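Local atomic coordinates of 2-C-methyl-D-erythritol 4-phosphate cytidylyltransferase (Thermus thermophilus HB8, PDB entry 2PX7), a protein that probably catalyses formation of 4-diphosphocytidyl-2-C-methyl-D-erythritol and diphosphate from CTP and 2-C-methyl-D-erythritol 4-phosphate, a step of isoprenoid biosynthesis. Residues L47-G50 with E56-L59; T92-V97 with E180-A185; R116-R121 with V225-L230. All coordinates share one frame; numbering follows the deposited sequence.

Interaction 1. Residues L47-G50 with E56-L59; sequences LQVG and EWTL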
loop_
_atom_site.group_PDB
_atom_site.type_symbol
_atom_site.label_atom_id
_atom_site.label_comp_id
_atom_site.label_asym_id
_atom_site.label_seq_id
_atom_site.Cartn_x
_atom_site.Cartn_y
_atom_site.Cartn_z
ATOM N N LEU A 47 11.067 15.163 -11.094
ATOM C CA LEU A 47 10.638 13.943 -11.789
ATOM C C LEU A 47 9.283 14.177 -12.456
ATOM O O LEU A 47 8.318 14.578 -11.796
ATOM C CB LEU A 47 10.580 12.745 -10.830
ATOM C CG LEU A 47 10.168 11.377 -11.401
ATOM C CD1 LEU A 47 11.318 10.681 -12.122
ATOM C CD2 LEU A 47 9.621 10.485 -10.298
ATOM N N GLN A 48 9.226 13.943 -13.767
ATOM C CA GLN A 48 7.994 14.098 -14.537
ATOM C C GLN A 48 7.037 12.935 -14.299
ATOM O O GLN A 48 7.433 11.772 -14.332
ATOM C CB GLN A 48 8.286 14.219 -16.043
ATOM C CG GLN A 48 8.579 15.635 -16.528
ATOM C CD GLN A 48 7.328 16.437 -16.849
ATOM O OE1 GLN A 48 6.322 15.895 -17.309
ATOM N NE2 GLN A 48 7.392 17.744 -16.615
ATOM N N VAL A 49 5.776 13.274 -14.065
ATOM C CA VAL A 49 4.709 12.297 -13.928
ATOM C C VAL A 49 3.527 12.855 -14.711
ATOM O O VAL A 49 2.821 13.753 -14.237
ATOM C CB VAL A 49 4.311 12.055 -12.427
ATOM C CG1 VAL A 49 3.193 11.027 -12.313
ATOM C CG2 VAL A 49 5.516 11.613 -11.592
ATOM N N GLY A 50 3.357 12.349 -15.933
ATOM C CA GLY A 50 2.211 12.675 -16.792
ATOM C C GLY A 50 1.948 14.139 -17.109
ATOM O O GLY A 50 0.803 14.611 -16.997
ATOM N N GLU A 56 5.276 20.376 -9.301
ATOM C CA GLU A 56 4.085 21.001 -9.877
ATOM C C GLU A 56 2.817 20.340 -9.366
ATOM O O GLU A 56 1.851 21.024 -9.036
ATOM C CB GLU A 56 4.157 20.995 -11.410
ATOM C CG GLU A 56 5.224 21.960 -11.967
ATOM C CD GLU A 56 5.477 21.822 -13.464
ATOM O OE1 GLU A 56 5.067 20.810 -14.080
ATOM O OE2 GLU A 56 6.114 22.745 -14.031
ATOM N N TRP A 57 2.838 19.010 -9.262
ATOM C CA TRP A 57 1.728 18.284 -8.632
ATOM C C TRP A 57 1.454 18.741 -7.198
ATOM O O TRP A 57 0.315 19.053 -6.884
ATOM C CB TRP A 57 1.931 16.760 -8.678
ATOM C CG TRP A 57 1.724 16.133 -10.027
ATOM C CD1 TRP A 57 2.692 15.596 -10.836
ATOM C CD2 TRP A 57 0.477 15.948 -10.721
ATOM N NE1 TRP A 57 2.131 15.106 -11.986
ATOM C CE2 TRP A 57 0.774 15.299 -11.944
ATOM C CE3 TRP A 57 -0.857 16.262 -10.428
ATOM C CZ2 TRP A 57 -0.218 14.962 -12.885
ATOM C CZ3 TRP A 57 -1.851 15.940 -11.373
ATOM C CH2 TRP A 57 -1.519 15.283 -12.583
ATOM N N THR A 58 2.469 18.808 -6.322
ATOM C CA THR A 58 2.161 19.225 -4.933
ATOM C C THR A 58 1.743 20.683 -4.856
ATOM O O THR A 58 0.867 21.014 -4.080
ATOM C CB THR A 58 3.232 18.880 -3.807
ATOM O OG1 THR A 58 4.153 19.965 -3.622
ATOM C CG2 THR A 58 3.949 17.602 -4.051
ATOM N N LEU A 59 2.349 21.545 -5.668
ATOM C CA LEU A 59 1.969 22.965 -5.677
ATOM C C LEU A 59 0.515 23.203 -6.073
ATOM O O LEU A 59 -0.130 24.111 -5.544
ATOM C CB LEU A 59 2.925 23.809 -6.532
ATOM C CG LEU A 59 4.356 23.932 -5.979
ATOM C CD1 LEU A 59 5.183 24.902 -6.793
ATOM C CD2 LEU A 59 4.363 24.337 -4.506
#

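Interaction 2. Residues T92-V97 with E180-A185; sequences TRQASV and EAHAYA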
loop_
_atom_site.group_PDB
_atom_site.type_symbol
_atom_site.label_atom_id
_atom_site.label_comp_id
_atom_site.label_asym_id
_atom_site.label_seq_id
_atom_site.Cartn_x
_atom_site.Cartn_y
_atom_site.Cartn_z
ATOM N N THR A 92 19.280 15.580 4.881
ATOM C CA THR A 92 18.131 14.731 5.211
ATOM C C THR A 92 16.832 15.527 5.134
ATOM O O THR A 92 16.844 16.745 5.298
ATOM C CB THR A 92 18.262 14.123 6.628
ATOM O OG1 THR A 92 18.358 15.171 7.601
ATOM C CG2 THR A 92 19.507 13.215 6.727
ATOM N N ARG A 93 15.724 14.831 4.875
ATOM C CA ARG A 93 14.384 15.409 4.867
ATOM C C ARG A 93 14.151 16.193 6.154
ATOM O O ARG A 93 13.688 17.322 6.120
ATOM C CB ARG A 93 13.326 14.305 4.678
ATOM C CG ARG A 93 11.857 14.767 4.647
ATOM C CD ARG A 93 10.919 13.562 4.974
ATOM N NE ARG A 93 9.477 13.841 4.853
ATOM C CZ ARG A 93 8.709 14.376 5.816
ATOM N NH1 ARG A 93 9.241 14.733 6.988
ATOM N NH2 ARG A 93 7.407 14.565 5.614
ATOM N N GLN A 94 14.527 15.606 7.288
ATOM C CA GLN A 94 14.344 16.239 8.580
ATOM C C GLN A 94 15.047 17.584 8.686
ATOM O O GLN A 94 14.481 18.530 9.227
ATOM C CB GLN A 94 14.823 15.313 9.691
ATOM C CG GLN A 94 14.523 15.849 11.082
ATOM C CD GLN A 94 14.814 14.842 12.177
ATOM O OE1 GLN A 94 14.514 13.658 12.036
ATOM N NE2 GLN A 94 15.374 15.306 13.275
ATOM N N ALA A 95 16.296 17.640 8.207
ATOM C CA ALA A 95 17.074 18.888 8.172
ATOM C C ALA A 95 16.406 19.904 7.255
ATOM O O ALA A 95 16.363 21.082 7.569
ATOM C CB ALA A 95 18.517 18.619 7.714
ATOM N N SER A 96 15.871 19.443 6.127
ATOM C CA SER A 96 15.148 20.347 5.231
ATOM C C SER A 96 13.908 20.908 5.904
ATOM O O SER A 96 13.657 22.114 5.798
ATOM C CB SER A 96 14.794 19.679 3.908
ATOM O OG SER A 96 15.969 19.285 3.222
ATOM N N VAL A 97 13.147 20.053 6.605
ATOM C CA VAL A 97 11.971 20.529 7.369
ATOM C C VAL A 97 12.335 21.619 8.383
ATOM O O VAL A 97 11.637 22.631 8.485
ATOM C CB VAL A 97 11.218 19.391 8.124
ATOM C CG1 VAL A 97 10.181 19.986 9.097
ATOM C CG2 VAL A 97 10.549 18.417 7.152
ATOM N N GLU A 180 9.172 23.375 18.836
ATOM C CA GLU A 180 9.597 22.693 20.070
ATOM C C GLU A 180 10.130 21.288 19.807
ATOM O O GLU A 180 11.136 20.883 20.388
ATOM C CB GLU A 180 8.467 22.586 21.101
ATOM C CG GLU A 180 7.996 23.896 21.700
ATOM C CD GLU A 180 9.035 24.564 22.613
ATOM O OE1 GLU A 180 9.883 23.863 23.215
ATOM O OE2 GLU A 180 8.979 25.800 22.740
ATOM N N ALA A 181 9.429 20.542 18.952
ATOM C CA ALA A 181 9.820 19.178 18.601
ATOM C C ALA A 181 11.200 19.129 17.928
ATOM O O ALA A 181 12.049 18.300 18.279
ATOM C CB ALA A 181 8.761 18.544 17.707
ATOM N N HIS A 182 11.404 19.994 16.944
ATOM C CA HIS A 182 12.683 20.068 16.269
ATOM C C HIS A 182 13.817 20.563 17.196
ATOM O O HIS A 182 14.932 20.072 17.095
ATOM C CB HIS A 182 12.583 20.890 14.974
ATOM C CG HIS A 182 12.110 20.091 13.794
ATOM N ND1 HIS A 182 12.975 19.474 12.917
ATOM C CD2 HIS A 182 10.860 19.782 13.370
ATOM C CE1 HIS A 182 12.280 18.840 11.989
ATOM N NE2 HIS A 182 10.991 19.009 12.244
ATOM N N ALA A 183 13.516 21.484 18.113
ATOM C CA ALA A 183 14.512 21.966 19.099
ATOM C C ALA A 183 14.985 20.857 20.048
ATOM O O ALA A 183 16.189 20.694 20.298
ATOM C CB ALA A 183 13.951 23.154 19.901
ATOM N N TYR A 184 14.030 20.094 20.575
ATOM C CA TYR A 184 14.341 18.955 21.432
ATOM C C TYR A 184 15.101 17.876 20.668
ATOM O O TYR A 184 16.037 17.284 21.202
ATOM C CB TYR A 184 13.052 18.387 22.029
ATOM C CG TYR A 184 13.245 17.224 22.974
ATOM C CD1 TYR A 184 13.864 17.398 24.219
ATOM C CD2 TYR A 184 12.790 15.954 22.637
ATOM C CE1 TYR A 184 14.023 16.320 25.110
ATOM C CE2 TYR A 184 12.943 14.874 23.512
ATOM C CZ TYR A 184 13.555 15.065 24.749
ATOM O OH TYR A 184 13.725 13.986 25.608
ATOM N N ALA A 185 14.700 17.622 19.421
ATOM C CA ALA A 185 15.396 16.641 18.586
ATOM C C ALA A 185 16.858 17.028 18.319
ATOM O O ALA A 185 17.727 16.168 18.322
ATOM C CB ALA A 185 14.659 16.401 17.295
#

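Interaction 3. Residues R116-R121 with V225-L230; sequences RPFVSR and VLAEAL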
loop_
_atom_site.group_PDB
_atom_site.type_symbol
_atom_site.label_atom_id
_atom_site.label_comp_id
_atom_site.label_asym_id
_atom_site.label_seq_id
_atom_site.Cartn_x
_atom_site.Cartn_y
_atom_site.Cartn_z
ATOM N N ARG A 116 4.466 12.202 -2.967
ATOM C CA ARG A 116 3.021 11.897 -2.902
ATOM C C ARG A 116 2.221 12.951 -3.692
ATOM O O ARG A 116 1.642 13.842 -3.104
ATOM C CB ARG A 116 2.531 11.811 -1.433
ATOM C CG ARG A 116 3.257 10.757 -0.567
ATOM C CD ARG A 116 2.933 10.831 0.980
ATOM N NE ARG A 116 3.065 9.500 1.571
ATOM C CZ ARG A 116 4.063 9.096 2.340
ATOM N NH1 ARG A 116 5.036 9.946 2.678
ATOM N NH2 ARG A 116 4.105 7.840 2.779
ATOM N N PRO A 117 2.214 12.870 -5.040
ATOM C CA PRO A 117 1.552 13.913 -5.852
ATOM C C PRO A 117 0.021 13.942 -5.835
ATOM O O PRO A 117 -0.569 15.013 -6.017
ATOM C CB PRO A 117 2.062 13.626 -7.263
ATOM C CG PRO A 117 2.357 12.146 -7.265
ATOM C CD PRO A 117 2.849 11.831 -5.885
ATOM N N PHE A 118 -0.625 12.799 -5.603
ATOM C CA PHE A 118 -2.082 12.709 -5.753
ATOM C C PHE A 118 -2.787 12.791 -4.409
ATOM O O PHE A 118 -3.432 11.853 -3.942
ATOM C CB PHE A 118 -2.482 11.465 -6.566
ATOM C CG PHE A 118 -1.717 11.321 -7.864
ATOM C CD1 PHE A 118 -1.718 12.349 -8.805
ATOM C CD2 PHE A 118 -0.999 10.167 -8.140
ATOM C CE1 PHE A 118 -1.009 12.233 -9.992
ATOM C CE2 PHE A 118 -0.293 10.033 -9.335
ATOM C CZ PHE A 118 -0.294 11.071 -10.261
ATOM N N VAL A 119 -2.629 13.938 -3.769
ATOM C CA VAL A 119 -3.299 14.195 -2.512
ATOM C C VAL A 119 -4.479 15.085 -2.848
ATOM O O VAL A 119 -4.328 16.087 -3.549
ATOM C CB VAL A 119 -2.342 14.777 -1.408
ATOM C CG1 VAL A 119 -1.261 13.771 -1.087
ATOM C CG2 VAL A 119 -1.684 16.045 -1.848
ATOM N N SER A 120 -5.656 14.681 -2.381
ATOM C CA SER A 120 -6.900 15.348 -2.725
ATOM C C SER A 120 -7.141 16.514 -1.796
ATOM O O SER A 120 -6.547 16.592 -0.711
ATOM C CB SER A 120 -8.080 14.366 -2.635
ATOM O OG SER A 120 -8.279 13.906 -1.304
ATOM N N ARG A 121 -8.024 17.410 -2.221
ATOM C CA ARG A 121 -8.440 18.536 -1.404
ATOM C C ARG A 121 -9.106 18.035 -0.130
ATOM O O ARG A 121 -8.960 18.638 0.934
ATOM C CB ARG A 121 -9.382 19.468 -2.186
ATOM C CG ARG A 121 -9.197 20.938 -1.819
ATOM C CD ARG A 121 -10.533 21.694 -1.736
ATOM N NE ARG A 121 -10.720 22.348 -0.430
ATOM C CZ ARG A 121 -10.150 23.497 -0.048
ATOM N NH1 ARG A 121 -9.322 24.154 -0.859
ATOM N NH2 ARG A 121 -10.402 23.992 1.164
ATOM N N VAL A 225 5.185 4.026 -12.799
ATOM C CA VAL A 225 4.273 3.535 -13.838
ATOM C C VAL A 225 2.804 3.644 -13.408
ATOM O O VAL A 225 1.986 4.190 -14.142
ATOM C CB VAL A 225 4.636 2.094 -14.275
ATOM C CG1 VAL A 225 3.638 1.556 -15.312
ATOM C CG2 VAL A 225 6.068 2.054 -14.817
ATOM N N LEU A 226 2.468 3.156 -12.217
ATOM C CA LEU A 226 1.109 3.330 -11.683
ATOM C C LEU A 226 0.691 4.821 -11.536
ATOM O O LEU A 226 -0.488 5.175 -11.701
ATOM C CB LEU A 226 0.978 2.587 -10.349
ATOM C CG LEU A 226 -0.328 2.634 -9.547
ATOM C CD1 LEU A 226 -1.443 1.892 -10.273
ATOM C CD2 LEU A 226 -0.117 2.043 -8.162
ATOM N N ALA A 227 1.655 5.680 -11.207
ATOM C CA ALA A 227 1.409 7.123 -11.088
ATOM C C ALA A 227 1.000 7.770 -12.434
ATOM O O ALA A 227 0.098 8.611 -12.483
ATOM C CB ALA A 227 2.618 7.813 -10.488
ATOM N N GLU A 228 1.645 7.348 -13.519
ATOM C CA GLU A 228 1.237 7.753 -14.877
ATOM C C GLU A 228 -0.213 7.396 -15.266
ATOM O O GLU A 228 -0.835 8.104 -16.063
ATOM C CB GLU A 228 2.210 7.220 -15.924
ATOM C CG GLU A 228 3.141 8.286 -16.497
ATOM C CD GLU A 228 4.604 8.090 -16.124
ATOM O OE1 GLU A 228 5.007 6.934 -15.869
ATOM O OE2 GLU A 228 5.357 9.097 -16.119
ATOM N N ALA A 229 -0.755 6.320 -14.697
ATOM C CA ALA A 229 -2.151 5.956 -14.936
ATOM C C ALA A 229 -3.131 6.937 -14.280
ATOM O O ALA A 229 -4.062 7.433 -14.930
ATOM C CB ALA A 229 -2.429 4.518 -14.473
ATOM N N LEU A 230 -2.920 7.221 -12.996
ATOM C CA LEU A 230 -3.788 8.142 -12.268
ATOM C C LEU A 230 -3.685 9.594 -12.772
ATOM O O LEU A 230 -4.651 10.357 -12.674
ATOM C CB LEU A 230 -3.509 8.055 -10.764
ATOM C CG LEU A 230 -4.414 8.770 -9.754
ATOM C CD1 LEU A 230 -5.893 8.435 -9.941
ATOM C CD2 LEU A 230 -3.973 8.394 -8.363
#

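Interaction 1. Residues L47-G50 with E56-L59
The indole N-H of W57 donates to the backbone carbonyl of V49, with NE1 and O 2.7 Å apart and an N-H...O angle of 156°. This bond ties the loop that follows strand 27-31 to the first turn of helix 54-61, in the alpha/beta nucleotidyltransferase fold of the IspD family. The oxygen lies nearly in the indole plane, at its edge, and NE1 lies in the carbonyl plane, with a C=O...N angle of 146°, although the planes are tilted against each other. The bond is likely to restrict the rotation of the indole, along with its neighbours P117 and F118. W57 gets there because its CG stands anti to the carbonyl carbon (chi1 -74°), which sends the ring off the helix toward the loop. V49 adds a lighter apolar touch, its CB 4.2 Å from W57 CD1, while its methyl-bearing end packs on L224 and A227 of helix 221-231. The V49 side chain is about 8 Å from that of K44, predicted to stabilise the transition state. R52 makes a cation-pi contact with the indole. Past V49 the chain turns at G50, with positive phi, and G50 O comes obliquely to 4.3 Å from W57 CZ2.

Interaction 2. Residues T92-V97 with E180-A185
The imidazole of H182 reaches from helix 175-188 to helix 93-103 and sits between Q94 and V97, one turn apart. Its CE1 approaches Q94 O to 3.5 Å, the oxygen lying at the ring edge near its plane, and touches Q94 CG at 3.8 Å. Its NE2 meets V97 CG1 at 3.4 Å, in an oblique approach. V97 CG1 is anti to the backbone N (chi1 169°), and the valine crosses the imidazole at about a right angle. Q94 runs past H182 in an extended chain, its amide nearly perpendicular to the ring, and its NE2 ends 4.2 Å from A185 CB.

The second shell holds these groups in place. H182 NE2 is hydrogen-bonded to D195 OD1 at the start of helix 195-201, and the Q94 amide is held at both ends, OE1 by A192 N and NE2 by L190 O. The T92 side chain N-caps helix 93-103, A95 N donating to T92 OG1 over 3.3 Å. The two helix segments are 11.6 Å apart and steeply crossed, with 127° between their directions, so the contact is confined to a few residues. This is helix-helix packing beside the central mixed sheet: V97 also rests on P31 of strand 27-31, and H182 on L198.

Without the imidazole, as with an alanine here, D195 OD1 would probably lose its partner and a gap would open beside V97 and Q94. No hydrogen bond joins the two segments directly: their packing is by van der Waals contact, whereas the polar ends are bonded outside, to D195 and the 190-192 loop.

Interaction 3. Residues R116-R121 with V225-L230
F118 carries its ring on a chi1 of -50°, with CG anti to the carbonyl carbon, and L230 has CG anti to its own backbone N (chi1 -171°); together these torsions lay the leucine branch over one face of the phenyl ring. L230 CG forms a CH-pi contact there, 4.2 Å from the ring centroid and 19° off the ring normal, displaced toward the rim on the CD2 side. The methyl L230 CD2 comes closer still, to 3.5 Å from F118 CD2, as the two side chains slide past each other in opposite directions. On the opposite face P117 CG lies 3.9 Å above the F118 ring plane, over its centre, so proline and leucine sandwich the phenyl ring. The far end of the ring runs up to the helix backbone: A227 CA lies in plane at the edge, A227 CB is 3.8 Å from F118 CE2, and A227 O is 3.3 Å from F118 CZ in an oblique approach. The small alanine side chain probably allows the ring to come this close to helix 221-231.

The contact joins the loop between strand 108-111 and helix 121-134 to the C-terminal helix. W57 makes an edge-to-face contact with F118, and at the loop's end S120 N-caps helix 121-134 by bonding L123 N. The same region meets the dimer partner: L230 packs on L226 of the second subunit, and R116 forms salt bridges with D113 of its own chain and D145 of that subunit. Between the two segments there is no hydrogen bond or ion pair, so the mutual placement of loop and helix here is likely to rest on the fit of one ring against a leucine branch, an alanine and the helix backbone.

Interactions 1 and 3 are neighbours, their centres about 9 Å apart, and form one continuous, partly buried packing region: W57 CB touches P117 CB at 3.4 Å, joining helix 54-61 to loop 116-121, and V49 CG1 meets A227 CB at 3.7 Å, joining loop 47-50 to helix 221-231. The two pairs thus bring all four segments together, and interaction 3 continues into the dimer interface. Interaction 2 lies on the other side of the chain's centre, about 27 Å from interaction 3 between centres, and is a buried helix-helix contact. The chemistry differs accordingly: a single indole-to-carbonyl bond in interaction 1, an aromatic-aliphatic sandwich in interaction 3, and an imidazole in van der Waals contact in interaction 2.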